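Local coordinates for protein lovastatin nonaketide synthase, polyketide synthase component (Aspergillus terreus, PDB 7CPX) that builds the nonaketide dihydromonacolin L, the polyketide precursor of lovastatin, as a homodimeric multidomain iterative polyketide synthase working with the partner protein LovC, at residues A[1342-1350]-A[1383-1394]; A[1373-1381]-A[1408-1417]. The protein carries 2 engineered substitutions. All blocks are in the same frame, centred on the assembly; numbering follows the deposited sequence.

Interaction 1. Residues A[1342-1350]-A[1383-1394]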
loop_
_atom_site.group_PDB
_atom_site.type_symbol
_atom_site.label_atom_id
_atom_site.label_comp_id
_atom_site.label_asym_id
_atom_site.label_seq_id
_atom_site.Cartn_x
_atom_site.Cartn_y
_atom_site.Cartn_z
ATOM N N VAL A 1342 19.428 -86.436 -12.269
ATOM C CA VAL A 1342 18.696 -85.228 -12.646
ATOM C C VAL A 1342 18.902 -84.930 -14.125
ATOM O O VAL A 1342 17.945 -84.844 -14.904
ATOM C CB VAL A 1342 19.133 -84.034 -11.779
ATOM C CG1 VAL A 1342 18.477 -82.750 -12.268
ATOM C CG2 VAL A 1342 18.793 -84.278 -10.331
ATOM N N LEU A 1343 20.160 -84.768 -14.535
ATOM C CA LEU A 1343 20.446 -84.488 -15.936
ATOM C C LEU A 1343 19.898 -85.580 -16.840
ATOM O O LEU A 1343 19.604 -85.328 -18.014
ATOM C CB LEU A 1343 21.950 -84.326 -16.147
ATOM C CG LEU A 1343 22.507 -82.920 -15.909
ATOM C CD1 LEU A 1343 22.131 -82.402 -14.529
ATOM C CD2 LEU A 1343 24.017 -82.911 -16.092
ATOM N N ALA A 1344 19.754 -86.799 -16.317
ATOM C CA ALA A 1344 19.133 -87.862 -17.100
ATOM C C ALA A 1344 17.621 -87.674 -17.188
ATOM O O ALA A 1344 17.064 -87.508 -18.279
ATOM C CB ALA A 1344 19.469 -89.225 -16.491
ATOM N N SER A 1345 16.944 -87.671 -16.039
ATOM C CA SER A 1345 15.493 -87.785 -15.993
ATOM C C SER A 1345 14.777 -86.495 -16.369
ATOM O O SER A 1345 13.676 -86.557 -16.914
ATOM C CB SER A 1345 15.057 -88.233 -14.599
ATOM O OG SER A 1345 15.649 -89.475 -14.263
ATOM N N ALA A 1346 15.350 -85.324 -16.086
ATOM C CA ALA A 1346 14.715 -84.084 -16.526
ATOM C C ALA A 1346 14.685 -84.001 -18.048
ATOM O O ALA A 1346 13.647 -83.690 -18.653
ATOM C CB ALA A 1346 15.453 -82.886 -15.932
ATOM N N LYS A 1347 15.821 -84.286 -18.688
ATOM C CA LYS A 1347 15.856 -84.307 -20.144
ATOM C C LYS A 1347 15.004 -85.438 -20.700
ATOM O O LYS A 1347 14.407 -85.290 -21.769
ATOM C CB LYS A 1347 17.299 -84.424 -20.632
ATOM C CG LYS A 1347 18.148 -83.212 -20.286
ATOM C CD LYS A 1347 19.519 -83.278 -20.932
ATOM C CE LYS A 1347 20.315 -82.012 -20.661
ATOM N NZ LYS A 1347 21.635 -82.021 -21.349
ATOM N N GLU A 1348 14.920 -86.567 -19.990
ATOM C CA GLU A 1348 14.014 -87.628 -20.416
ATOM C C GLU A 1348 12.558 -87.195 -20.312
ATOM O O GLU A 1348 11.740 -87.578 -21.151
ATOM C CB GLU A 1348 14.252 -88.889 -19.589
ATOM C CG GLU A 1348 15.527 -89.632 -19.953
ATOM C CD GLU A 1348 15.826 -90.775 -19.004
ATOM O OE1 GLU A 1348 15.036 -90.991 -18.062
ATOM O OE2 GLU A 1348 16.854 -91.458 -19.201
ATOM N N GLY A 1349 12.215 -86.406 -19.295
ATOM C CA GLY A 1349 10.866 -85.878 -19.197
ATOM C C GLY A 1349 10.541 -84.928 -20.331
ATOM O O GLY A 1349 9.448 -84.975 -20.901
ATOM N N ARG A 1350 11.486 -84.050 -20.674
ATOM C CA ARG A 1350 11.280 -83.185 -21.832
ATOM C C ARG A 1350 11.205 -83.991 -23.124
ATOM O O ARG A 1350 10.457 -83.632 -24.043
ATOM C CB ARG A 1350 12.395 -82.144 -21.922
ATOM C CG ARG A 1350 12.504 -81.245 -20.705
ATOM C CD ARG A 1350 13.340 -80.014 -21.005
ATOM N NE ARG A 1350 12.607 -79.035 -21.802
ATOM C CZ ARG A 1350 13.145 -77.944 -22.329
ATOM N NH1 ARG A 1350 14.429 -77.664 -22.182
ATOM N NH2 ARG A 1350 12.374 -77.112 -23.023
ATOM N N GLN A 1383 9.162 -73.782 -22.447
ATOM C CA GLN A 1383 10.575 -73.567 -22.740
ATOM C C GLN A 1383 11.329 -73.126 -21.490
ATOM O O GLN A 1383 12.340 -73.731 -21.108
ATOM C CB GLN A 1383 10.713 -72.514 -23.841
ATOM C CG GLN A 1383 11.724 -72.841 -24.924
ATOM C CD GLN A 1383 11.829 -71.739 -25.961
ATOM O OE1 GLN A 1383 11.606 -70.567 -25.661
ATOM N NE2 GLN A 1383 12.162 -72.112 -27.192
ATOM N N ARG A 1384 10.833 -72.077 -20.831
ATOM C CA ARG A 1384 11.544 -71.435 -19.732
ATOM C C ARG A 1384 11.687 -72.323 -18.506
ATOM O O ARG A 1384 12.622 -72.121 -17.723
ATOM C CB ARG A 1384 10.826 -70.141 -19.336
ATOM C CG ARG A 1384 11.317 -68.881 -20.045
ATOM C CD ARG A 1384 11.536 -69.083 -21.537
ATOM N NE ARG A 1384 12.871 -69.595 -21.824
ATOM C CZ ARG A 1384 13.978 -68.865 -21.785
ATOM N NH1 ARG A 1384 13.948 -67.578 -21.478
ATOM N NH2 ARG A 1384 15.146 -69.441 -22.055
ATOM N N VAL A 1385 10.793 -73.288 -18.312
ATOM C CA VAL A 1385 10.846 -74.137 -17.129
ATOM C C VAL A 1385 11.562 -75.436 -17.476
ATOM O O VAL A 1385 12.319 -75.969 -16.658
ATOM C CB VAL A 1385 9.439 -74.405 -16.562
ATOM C CG1 VAL A 1385 8.727 -73.086 -16.272
ATOM C CG2 VAL A 1385 8.626 -75.276 -17.508
ATOM N N GLY A 1386 11.346 -75.952 -18.689
ATOM C CA GLY A 1386 12.065 -77.139 -19.106
ATOM C C GLY A 1386 13.558 -76.898 -19.204
ATOM O O GLY A 1386 14.361 -77.782 -18.891
ATOM N N GLN A 1387 13.955 -75.700 -19.635
ATOM C CA GLN A 1387 15.373 -75.373 -19.677
ATOM C C GLN A 1387 15.979 -75.216 -18.290
ATOM O O GLN A 1387 17.208 -75.144 -18.180
ATOM C CB GLN A 1387 15.583 -74.091 -20.480
ATOM C CG GLN A 1387 15.259 -74.235 -21.955
ATOM C CD GLN A 1387 15.254 -72.907 -22.682
ATOM O OE1 GLN A 1387 14.878 -71.880 -22.118
ATOM N NE2 GLN A 1387 15.676 -72.920 -23.941
ATOM N N HIS A 1388 15.159 -75.161 -17.234
ATOM C CA HIS A 1388 15.668 -74.909 -15.892
ATOM C C HIS A 1388 14.978 -75.777 -14.843
ATOM O O HIS A 1388 14.992 -75.439 -13.654
ATOM C CB HIS A 1388 15.509 -73.435 -15.517
ATOM C CG HIS A 1388 15.927 -72.488 -16.598
ATOM N ND1 HIS A 1388 15.078 -72.091 -17.608
ATOM C CD2 HIS A 1388 17.107 -71.864 -16.831
ATOM C CE1 HIS A 1388 15.715 -71.260 -18.414
ATOM N NE2 HIS A 1388 16.947 -71.106 -17.965
ATOM N N LEU A 1389 14.371 -76.892 -15.250
ATOM C CA LEU A 1389 13.739 -77.780 -14.281
ATOM C C LEU A 1389 14.733 -78.711 -13.602
ATOM O O LEU A 1389 14.350 -79.422 -12.667
ATOM C CB LEU A 1389 12.632 -78.611 -14.944
ATOM C CG LEU A 1389 12.990 -79.936 -15.628
ATOM C CD1 LEU A 1389 11.729 -80.751 -15.866
ATOM C CD2 LEU A 1389 13.717 -79.704 -16.934
ATOM N N LEU A 1390 15.995 -78.725 -14.042
ATOM C CA LEU A 1390 16.972 -79.642 -13.458
ATOM C C LEU A 1390 17.121 -79.434 -11.957
ATOM O O LEU A 1390 16.958 -80.404 -11.196
ATOM C CB LEU A 1390 18.309 -79.487 -14.187
ATOM C CG LEU A 1390 18.422 -80.120 -15.579
ATOM C CD1 LEU A 1390 17.371 -79.575 -16.534
ATOM C CD2 LEU A 1390 19.817 -79.899 -16.142
ATOM N N PRO A 1391 17.411 -78.228 -11.462
ATOM C CA PRO A 1391 17.459 -78.046 -10.003
ATOM C C PRO A 1391 16.132 -78.327 -9.325
ATOM O O PRO A 1391 16.116 -78.812 -8.187
ATOM C CB PRO A 1391 17.882 -76.578 -9.844
ATOM C CG PRO A 1391 17.507 -75.928 -11.129
ATOM C CD PRO A 1391 17.689 -76.974 -12.183
ATOM N N THR A 1392 15.014 -78.037 -9.994
ATOM C CA THR A 1392 13.709 -78.311 -9.404
ATOM C C THR A 1392 13.380 -79.797 -9.445
ATOM O O THR A 1392 12.653 -80.293 -8.577
ATOM C CB THR A 1392 12.628 -77.513 -10.131
ATOM O OG1 THR A 1392 12.490 -77.998 -11.473
ATOM C CG2 THR A 1392 12.989 -76.034 -10.168
ATOM N N VAL A 1393 13.900 -80.518 -10.441
ATOM C CA VAL A 1393 13.606 -81.943 -10.559
ATOM C C VAL A 1393 14.127 -82.704 -9.349
ATOM O O VAL A 1393 13.497 -83.666 -8.894
ATOM C CB VAL A 1393 14.181 -82.492 -11.881
ATOM C CG1 VAL A 1393 14.467 -83.977 -11.773
ATOM C CG2 VAL A 1393 13.210 -82.233 -13.021
ATOM N N ARG A 1394 15.275 -82.295 -8.808
ATOM C CA ARG A 1394 15.792 -82.879 -7.576
ATOM C C ARG A 1394 15.166 -82.269 -6.326
ATOM O O ARG A 1394 15.709 -82.439 -5.228
ATOM C CB ARG A 1394 17.317 -82.743 -7.514
ATOM C CG ARG A 1394 17.863 -81.350 -7.798
ATOM C CD ARG A 1394 19.368 -81.306 -7.566
ATOM N NE ARG A 1394 19.956 -80.017 -7.912
ATOM C CZ ARG A 1394 20.484 -79.717 -9.092
ATOM N NH1 ARG A 1394 20.505 -80.591 -10.086
ATOM N NH2 ARG A 1394 21.003 -78.507 -9.281
#
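The guanidinium of R1350 lies with one face on the backbone of G1386 and Q1387: the G1386 carbonyl carbon and the Q1387 amide nitrogen both sit beneath it, offset toward its rim, with NH1 3.2 Å from G1386 C. Glycine suits the place: with no side chain, its CA lets R1350 NE approach to 3.3 Å. The CG of Q1387 also approaches NH1. A bend at chi3 (76°) turns the R1350 chain across this backbone, while its NH2 makes a salt bridge to E1363. At the far end of segment 1383-1394, P1391 CA of the same segment covers one face of the R1394 guanidinium, 3.5 Å above its plane and over its centre, and the aliphatic part of R1394 crosses V1342 at about a right angle, CB 3.5 Å from V1342 CG2.

Between these two arginines the packing is apolar. V1342 CG1, anti to the backbone N (chi1 174°), meets L1390 CB at 3.8 Å. The small methyl of A1346, where helix segments 1342-1350 and 1389-1393 cross at 115° with axes 9.1 Å apart, meets V1393 CG2 at 3.7 Å and also touches both L1389 and L1390. The L1390 and L1343 side chains cross at about a right angle, CD2 3.8 Å from L1343 CD1. Shape and burial therefore hold the segments together, while the buried charge of R1350 is probably balanced chiefly by E1363 beyond them.

Interaction 2. Residues A[1373-1381]-A[1408-1417]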
loop_
_atom_site.group_PDB
_atom_site.type_symbol
_atom_site.label_atom_id
_atom_site.label_comp_id
_atom_site.label_asym_id
_atom_site.label_seq_id
_atom_site.Cartn_x
_atom_site.Cartn_y
_atom_site.Cartn_z
ATOM N N ASN A 1373 0.395 -65.321 -31.398
ATOM C CA ASN A 1373 -0.627 -65.379 -30.365
ATOM C C ASN A 1373 -1.248 -66.771 -30.275
ATOM O O ASN A 1373 -1.054 -67.633 -31.135
ATOM C CB ASN A 1373 -1.718 -64.348 -30.642
ATOM C CG ASN A 1373 -2.597 -64.734 -31.817
ATOM O OD1 ASN A 1373 -3.698 -65.256 -31.637
ATOM N ND2 ASN A 1373 -2.112 -64.486 -33.029
ATOM N N SER A 1374 -2.018 -66.977 -29.207
ATOM C CA SER A 1374 -2.773 -68.180 -28.881
ATOM C C SER A 1374 -1.868 -69.302 -28.382
ATOM O O SER A 1374 -2.380 -70.340 -27.960
ATOM C CB SER A 1374 -3.604 -68.710 -30.066
ATOM O OG SER A 1374 -4.382 -67.678 -30.646
ATOM N N TYR A 1375 -0.546 -69.138 -28.412
ATOM C CA TYR A 1375 0.365 -70.145 -27.892
ATOM C C TYR A 1375 1.569 -69.553 -27.179
ATOM O O TYR A 1375 2.436 -70.315 -26.741
ATOM C CB TYR A 1375 0.860 -71.056 -29.029
ATOM C CG TYR A 1375 0.718 -70.453 -30.407
ATOM C CD1 TYR A 1375 1.507 -69.384 -30.797
ATOM C CD2 TYR A 1375 -0.198 -70.955 -31.319
ATOM C CE1 TYR A 1375 1.389 -68.831 -32.054
ATOM C CE2 TYR A 1375 -0.326 -70.409 -32.579
ATOM C CZ TYR A 1375 0.470 -69.347 -32.944
ATOM O OH TYR A 1375 0.344 -68.800 -34.201
ATOM N N HIS A 1376 1.653 -68.235 -27.042
ATOM C CA HIS A 1376 2.862 -67.611 -26.526
ATOM C C HIS A 1376 3.115 -67.999 -25.073
ATOM O O HIS A 1376 4.110 -68.674 -24.789
ATOM C CB HIS A 1376 2.783 -66.090 -26.662
ATOM C CG HIS A 1376 3.844 -65.364 -25.896
ATOM N ND1 HIS A 1376 5.187 -65.504 -26.173
ATOM C CD2 HIS A 1376 3.762 -64.502 -24.855
ATOM C CE1 HIS A 1376 5.887 -64.754 -25.340
ATOM N NE2 HIS A 1376 5.046 -64.136 -24.531
ATOM N N PRO A 1377 2.255 -67.607 -24.129
ATOM C CA PRO A 1377 2.607 -67.820 -22.715
ATOM C C PRO A 1377 2.800 -69.281 -22.345
ATOM O O PRO A 1377 3.766 -69.612 -21.650
ATOM C CB PRO A 1377 1.425 -67.192 -21.967
ATOM C CG PRO A 1377 0.288 -67.297 -22.916
ATOM C CD PRO A 1377 0.881 -67.095 -24.279
ATOM N N HIS A 1378 1.927 -70.173 -22.817
ATOM C CA HIS A 1378 1.976 -71.564 -22.377
ATOM C C HIS A 1378 3.270 -72.239 -22.820
ATOM O O HIS A 1378 4.054 -72.722 -21.992
ATOM C CB HIS A 1378 0.759 -72.321 -22.914
ATOM C CG HIS A 1378 0.734 -73.771 -22.540
ATOM N ND1 HIS A 1378 1.143 -74.228 -21.305
ATOM C CD2 HIS A 1378 0.344 -74.864 -23.237
ATOM C CE1 HIS A 1378 1.009 -75.542 -21.260
ATOM N NE2 HIS A 1378 0.525 -75.952 -22.419
ATOM N N VAL A 1379 3.513 -72.290 -24.131
ATOM C CA VAL A 1379 4.709 -72.958 -24.624
ATOM C C VAL A 1379 5.968 -72.172 -24.278
ATOM O O VAL A 1379 7.047 -72.761 -24.143
ATOM C CB VAL A 1379 4.593 -73.200 -26.140
ATOM C CG1 VAL A 1379 4.944 -71.943 -26.914
ATOM C CG2 VAL A 1379 5.470 -74.373 -26.556
ATOM N N ARG A 1380 5.866 -70.850 -24.119
ATOM C CA ARG A 1380 7.010 -70.077 -23.649
ATOM C C ARG A 1380 7.403 -70.492 -22.238
ATOM O O ARG A 1380 8.594 -70.626 -21.933
ATOM C CB ARG A 1380 6.687 -68.583 -23.702
ATOM C CG ARG A 1380 7.848 -67.671 -23.339
ATOM C CD ARG A 1380 9.013 -67.851 -24.298
ATOM N NE ARG A 1380 10.013 -66.800 -24.159
ATOM C CZ ARG A 1380 11.143 -66.747 -24.852
ATOM N NH1 ARG A 1380 11.459 -67.683 -25.734
ATOM N NH2 ARG A 1380 11.977 -65.730 -24.657
ATOM N N LEU A 1381 6.418 -70.701 -21.361
ATOM C CA LEU A 1381 6.712 -71.240 -20.039
ATOM C C LEU A 1381 7.249 -72.656 -20.135
ATOM O O LEU A 1381 8.129 -73.044 -19.359
ATOM C CB LEU A 1381 5.461 -71.211 -19.168
ATOM C CG LEU A 1381 5.146 -69.877 -18.503
ATOM C CD1 LEU A 1381 3.797 -69.953 -17.834
ATOM C CD2 LEU A 1381 6.225 -69.508 -17.493
ATOM N N LEU A 1408 6.072 -65.493 -16.644
ATOM C CA LEU A 1408 4.945 -65.718 -17.537
ATOM C C LEU A 1408 3.836 -66.590 -16.959
ATOM O O LEU A 1408 2.808 -66.753 -17.623
ATOM C CB LEU A 1408 5.431 -66.341 -18.857
ATOM C CG LEU A 1408 6.391 -65.495 -19.699
ATOM C CD1 LEU A 1408 7.842 -65.774 -19.331
ATOM C CD2 LEU A 1408 6.157 -65.743 -21.180
ATOM N N LEU A 1409 3.997 -67.157 -15.759
ATOM C CA LEU A 1409 2.929 -67.983 -15.202
ATOM C C LEU A 1409 1.656 -67.169 -15.009
ATOM O O LEU A 1409 0.553 -67.650 -15.297
ATOM C CB LEU A 1409 3.374 -68.612 -13.880
ATOM C CG LEU A 1409 2.352 -69.515 -13.185
ATOM C CD1 LEU A 1409 2.065 -70.763 -14.007
ATOM C CD2 LEU A 1409 2.846 -69.890 -11.798
ATOM N N THR A 1410 1.786 -65.933 -14.528
ATOM C CA THR A 1410 0.636 -65.037 -14.501
ATOM C C THR A 1410 0.122 -64.784 -15.912
ATOM O O THR A 1410 -1.093 -64.758 -16.146
ATOM C CB THR A 1410 1.011 -63.720 -13.821
ATOM O OG1 THR A 1410 1.320 -63.962 -12.443
ATOM C CG2 THR A 1410 -0.134 -62.723 -13.916
ATOM N N GLU A 1411 1.034 -64.596 -16.868
ATOM C CA GLU A 1411 0.625 -64.452 -18.259
ATOM C C GLU A 1411 -0.051 -65.719 -18.762
ATOM O O GLU A 1411 -1.013 -65.653 -19.533
ATOM C CB GLU A 1411 1.832 -64.107 -19.132
ATOM C CG GLU A 1411 2.515 -62.807 -18.749
ATOM C CD GLU A 1411 3.665 -62.460 -19.676
ATOM O OE1 GLU A 1411 3.919 -63.232 -20.623
ATOM O OE2 GLU A 1411 4.312 -61.415 -19.456
ATOM N N PHE A 1412 0.440 -66.886 -18.342
ATOM C CA PHE A 1412 -0.211 -68.134 -18.728
ATOM C C PHE A 1412 -1.637 -68.193 -18.197
ATOM O O PHE A 1412 -2.557 -68.610 -18.911
ATOM C CB PHE A 1412 0.605 -69.325 -18.227
ATOM C CG PHE A 1412 -0.158 -70.618 -18.204
ATOM C CD1 PHE A 1412 -0.376 -71.332 -19.370
ATOM C CD2 PHE A 1412 -0.646 -71.127 -17.012
ATOM C CE1 PHE A 1412 -1.074 -72.525 -19.350
ATOM C CE2 PHE A 1412 -1.344 -72.318 -16.985
ATOM C CZ PHE A 1412 -1.558 -73.018 -18.155
ATOM N N TYR A 1413 -1.839 -67.780 -16.946
ATOM C CA TYR A 1413 -3.184 -67.780 -16.378
ATOM C C TYR A 1413 -4.093 -66.794 -17.102
ATOM O O TYR A 1413 -5.258 -67.101 -17.381
ATOM C CB TYR A 1413 -3.127 -67.441 -14.888
ATOM C CG TYR A 1413 -2.384 -68.443 -14.031
ATOM C CD1 TYR A 1413 -2.258 -69.771 -14.420
ATOM C CD2 TYR A 1413 -1.814 -68.059 -12.825
ATOM C CE1 TYR A 1413 -1.582 -70.683 -13.634
ATOM C CE2 TYR A 1413 -1.137 -68.964 -12.034
ATOM C CZ TYR A 1413 -1.024 -70.275 -12.442
ATOM O OH TYR A 1413 -0.350 -71.179 -11.654
ATOM N N THR A 1414 -3.581 -65.603 -17.416
ATOM C CA THR A 1414 -4.447 -64.501 -17.821
ATOM C C THR A 1414 -4.651 -64.392 -19.327
ATOM O O THR A 1414 -5.708 -63.922 -19.762
ATOM C CB THR A 1414 -3.879 -63.176 -17.303
ATOM O OG1 THR A 1414 -2.553 -62.986 -17.814
ATOM C CG2 THR A 1414 -3.842 -63.170 -15.782
ATOM N N ASN A 1415 -3.679 -64.808 -20.136
ATOM C CA ASN A 1415 -3.692 -64.533 -21.566
ATOM C C ASN A 1415 -3.858 -65.765 -22.440
ATOM O O ASN A 1415 -4.361 -65.638 -23.559
ATOM C CB ASN A 1415 -2.397 -63.819 -21.978
ATOM C CG ASN A 1415 -2.114 -62.592 -21.134
ATOM O OD1 ASN A 1415 -1.021 -62.435 -20.593
ATOM N ND2 ASN A 1415 -3.107 -61.718 -21.013
ATOM N N THR A 1416 -3.448 -66.943 -21.976
ATOM C CA THR A 1416 -3.541 -68.136 -22.805
ATOM C C THR A 1416 -4.983 -68.357 -23.241
ATOM O O THR A 1416 -5.909 -68.279 -22.428
ATOM C CB THR A 1416 -3.030 -69.358 -22.041
ATOM O OG1 THR A 1416 -1.829 -69.021 -21.336
ATOM C CG2 THR A 1416 -2.735 -70.501 -23.000
ATOM N N LEU A 1417 -5.175 -68.629 -24.530
ATOM C CA LEU A 1417 -6.507 -68.863 -25.069
ATOM C C LEU A 1417 -7.019 -70.268 -24.780
ATOM O O LEU A 1417 -8.044 -70.669 -25.341
ATOM C CB LEU A 1417 -6.522 -68.594 -26.577
ATOM C CG LEU A 1417 -6.166 -67.162 -26.990
ATOM C CD1 LEU A 1417 -6.497 -66.935 -28.455
ATOM C CD2 LEU A 1417 -6.873 -66.131 -26.115
#
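Apolar packing between L1381 and the start of helix 1409-1415 carries one end of this contact. L1381 and L1408 slide past each other in opposite directions, L1381 CD2 lying 3.5 Å from L1408 CB, while L1381 CD1 turns across F1412 and approaches its CB at 3.3 Å. One branch of L1408, CD2, rests on the aliphatic part of R1380, 3.4 Å from CG, so the long arginine contributes hydrocarbon here. P1377, compact and suited to the first turn of a helix, sets its CB against the F1412 backbone, 3.7 Å from CA.

Helix segments 1376-1381 and 1409-1415 run roughly antiparallel, at 147° with their axes 8.3 Å apart, and make a close pair among helices earlier in the chain than strand 1440-1445, which belongs to the Rossmann-type sheet of the methyltransferase. I1560 of helix 1554-1561 packs on both L1381 and L1409.

The aromatic pair is H1378 with F1412. Their side chains lie side by side and point the same way, both with CG anti to the backbone N, and the ring planes are inclined at 37°. H1378 NE2 is hydrogen-bonded to the R1556 carbonyl oxygen.

Among the polar groups, the T1416 hydroxyl donates to F1412 O at 2.6 Å, in the carbonyl plane and on a lone pair. The same OG1 meets P1377 CG, the two side chains sliding by in opposite directions.

Overall arrangement
Helix 1376-1386 is common to both contacts: its first turns, within 1373-1381, pack in interaction 2 and its later residues, from 1383 on, in interaction 1; the centres stand about 20 Å apart. Along the chain the segments alternate, 1342-1350, 1373-1381, 1383-1394, 1408-1417, and the two contacts cross. Interaction 1 joins helix 1339-1354 to helix 1389-1393, and interaction 2 brings helix 1409-1415 back to the beginning of the shared helix. Both belong to a helix-and-loop stretch without strands, followed in the chain by helix 1420-1436 and strand 1440-1445 of the methyltransferase sheet. They lie away from the known functional sites, and neither is touched by the other subunit of the dimer.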